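Local coordinates for MSM0271 protein (Mycobacterium smegmatis, PDB 5SUH) that probably helps build the shell of a bacterial microcompartment, as a trimeric double-ringed protein with two tandem domains, at residues A182-N187 with T228-I233. Sequence-based numbering, arbitrary orientation.
Sequences AAVAAN and TVLSAI
V184 and L230 meet where two helices of the second circularly permuted BMC domain, 182-192 and 216-232, approach each other; no hydrogen bond crosses between 182-187 and 228-233, and the contact is purely apolar. CG1 of V184 makes both contacts within 4.5 Å: it lies 4.3 Å from CD2 of L230 and 4.5 Å from CD1 of I233. Those two leucine and isoleucine methyls are themselves 4.5 Å apart, giving a nearly equilateral triangle of carbons. I233 reaches in through an extended chain (chi2 178°) that carries CD1 to the valine. V184 and L230 are buried: L37 of strand 32-39, in the other sheet of the chain, packs against V184, and P137 against L230 and I233, while L210 touches A185 and so places helix 182-192 against the sheet holding strand 208-214.

Methyl spacings of 4.3 to 4.5 Å mark this as the tighter part of a small interface, which buries 139 Å² summed over both sides. Toward solvent it slackens: V229 and I233 are both partly exposed, and S231 OG bonds back to the T227 carbonyl. At that margin, V229 CG1 comes to 4.6 Å from V184 CG2.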
ATOM      1  N   ALA A 182      13.676 -12.795  18.038  1.00 44.48           N
ATOM      2  CA  ALA A 182      12.240 -12.938  18.233  1.00 39.60           C
ATOM      3  C   ALA A 182      11.751 -14.233  17.579  1.00 52.04           C
ATOM      4  O   ALA A 182      10.724 -14.813  17.982  1.00 54.07           O
ATOM      5  CB  ALA A 182      11.510 -11.738  17.688  1.00 36.89           C
ATOM      6  N   ALA A 183      12.478 -14.657  16.548  1.00 49.01           N
ATOM      7  CA  ALA A 183      12.158 -15.884  15.824  1.00 47.57           C
ATOM      8  C   ALA A 183      12.234 -17.107  16.731  1.00 47.13           C
ATOM      9  O   ALA A 183      11.299 -17.912  16.771  1.00 45.16           O
ATOM     10  CB  ALA A 183      13.083 -16.056  14.635  1.00 47.31           C
ATOM     11  N   VAL A 184      13.345 -17.252  17.454  1.00 47.92           N
ATOM     12  CA  VAL A 184      13.523 -18.435  18.279  1.00 53.65           C
ATOM     13  C   VAL A 184      12.592 -18.353  19.503  1.00 51.78           C
ATOM     14  O   VAL A 184      12.068 -19.384  19.945  1.00 46.41           O
ATOM     15  CB  VAL A 184      15.014 -18.656  18.713  1.00 53.47           C
ATOM     16  CG1 VAL A 184      15.495 -17.598  19.715  1.00 57.75           C
ATOM     17  CG2 VAL A 184      15.181 -20.030  19.325  1.00 48.46           C
ATOM     18  N   ALA A 185      12.358 -17.140  20.019  1.00 47.95           N
ATOM     19  CA  ALA A 185      11.463 -16.975  21.175  1.00 47.89           C
ATOM     20  C   ALA A 185      10.034 -17.414  20.822  1.00 49.90           C
ATOM     21  O   ALA A 185       9.413 -18.139  21.603  1.00 47.33           O
ATOM     22  CB  ALA A 185      11.477 -15.529  21.690  1.00 38.25           C
ATOM     23  N   ALA A 186       9.539 -17.042  19.639  1.00 35.62           N
ATOM     24  CA  ALA A 186       8.177 -17.445  19.228  1.00 48.14           C
ATOM     25  C   ALA A 186       8.066 -18.958  19.082  1.00 52.83           C
ATOM     26  O   ALA A 186       7.153 -19.558  19.648  1.00 53.68           O
ATOM     27  CB  ALA A 186       7.760 -16.771  17.908  1.00 39.27           C
ATOM     28  N   ASN A 187       9.012 -19.572  18.358  1.00 52.52           N
ATOM     29  CA  ASN A 187       8.999 -21.017  18.136  1.00 40.61           C
ATOM     30  C   ASN A 187       9.148 -21.816  19.451  1.00 49.48           C
ATOM     31  O   ASN A 187       8.484 -22.846  19.621  1.00 45.66           O
ATOM     32  CB  ASN A 187      10.108 -21.430  17.158  1.00 36.51           C
ATOM     33  CG  ASN A 187       9.910 -22.862  16.616  1.00 54.78           C
ATOM     34  OD1 ASN A 187       8.951 -23.152  15.879  1.00 51.87           O
ATOM     35  ND2 ASN A 187      10.806 -23.757  16.993  1.00 60.55           N
ATOM     36  N   THR A 228      14.532 -18.391  29.873  1.00 47.81           N
ATOM     37  CA  THR A 228      15.575 -19.392  30.038  1.00 55.03           C
ATOM     38  C   THR A 228      16.336 -19.605  28.715  1.00 56.05           C
ATOM     39  O   THR A 228      17.572 -19.574  28.678  1.00 55.26           O
ATOM     40  CB  THR A 228      15.008 -20.721  30.576  1.00 51.76           C
ATOM     41  OG1 THR A 228      14.598 -20.543  31.939  1.00 59.10           O
ATOM     42  CG2 THR A 228      16.070 -21.771  30.578  1.00 45.43           C
ATOM     43  N   VAL A 229      15.590 -19.802  27.639  1.00 48.68           N
ATOM     44  CA  VAL A 229      16.172 -19.991  26.316  1.00 47.38           C
ATOM     45  C   VAL A 229      17.115 -18.873  25.887  1.00 51.67           C
ATOM     46  O   VAL A 229      18.236 -19.148  25.408  1.00 45.57           O
ATOM     47  CB  VAL A 229      15.080 -20.123  25.254  1.00 44.74           C
ATOM     48  CG1 VAL A 229      15.660 -20.044  23.849  1.00 43.03           C
ATOM     49  CG2 VAL A 229      14.328 -21.388  25.462  1.00 43.36           C
ATOM     50  N   LEU A 230      16.693 -17.625  26.084  1.00 47.37           N
ATOM     51  CA  LEU A 230      17.525 -16.500  25.660  1.00 59.23           C
ATOM     52  C   LEU A 230      18.811 -16.431  26.517  1.00 61.02           C
ATOM     53  O   LEU A 230      19.890 -16.115  26.003  1.00 61.94           O
ATOM     54  CB  LEU A 230      16.749 -15.181  25.722  1.00 40.79           C
ATOM     55  CG  LEU A 230      15.553 -15.012  24.770  1.00 50.18           C
ATOM     56  CD1 LEU A 230      14.901 -13.674  24.922  1.00 44.47           C
ATOM     57  CD2 LEU A 230      15.909 -15.226  23.301  1.00 39.36           C
ATOM     58  N   SER A 231      18.710 -16.745  27.808  1.00 56.33           N
ATOM     59  CA  SER A 231      19.894 -16.707  28.680  1.00 64.50           C
ATOM     60  C   SER A 231      20.917 -17.749  28.322  1.00 68.67           C
ATOM     61  O   SER A 231      22.103 -17.510  28.458  1.00 62.78           O
ATOM     62  CB  SER A 231      19.529 -16.893  30.148  1.00 58.58           C
ATOM     63  OG  SER A 231      18.869 -15.747  30.624  1.00 72.49           O
ATOM     64  N   ALA A 232      20.462 -18.882  27.800  1.00 71.19           N
ATOM     65  CA  ALA A 232      21.362 -19.995  27.533  1.00 62.40           C
ATOM     66  C   ALA A 232      22.190 -19.774  26.264  1.00 63.70           C
ATOM     67  O   ALA A 232      23.153 -20.487  26.007  1.00 68.31           O
ATOM     68  CB  ALA A 232      20.566 -21.288  27.428  1.00 57.20           C
ATOM     69  N   ILE A 233      21.835 -18.758  25.492  1.00 64.04           N
ATOM     70  CA  ILE A 233      22.498 -18.501  24.225  1.00 61.84           C
ATOM     71  C   ILE A 233      23.848 -17.770  24.357  1.00 68.82           C
ATOM     72  O   ILE A 233      23.955 -16.749  25.042  1.00 69.07           O
ATOM     73  CB  ILE A 233      21.563 -17.713  23.309  1.00 52.58           C
ATOM     74  CG1 ILE A 233      20.358 -18.575  22.939  1.00 55.75           C
ATOM     75  CG2 ILE A 233      22.281 -17.246  22.043  1.00 53.21           C
ATOM     76  CD1 ILE A 233      19.322 -17.848  22.054  1.00 56.96           C
TER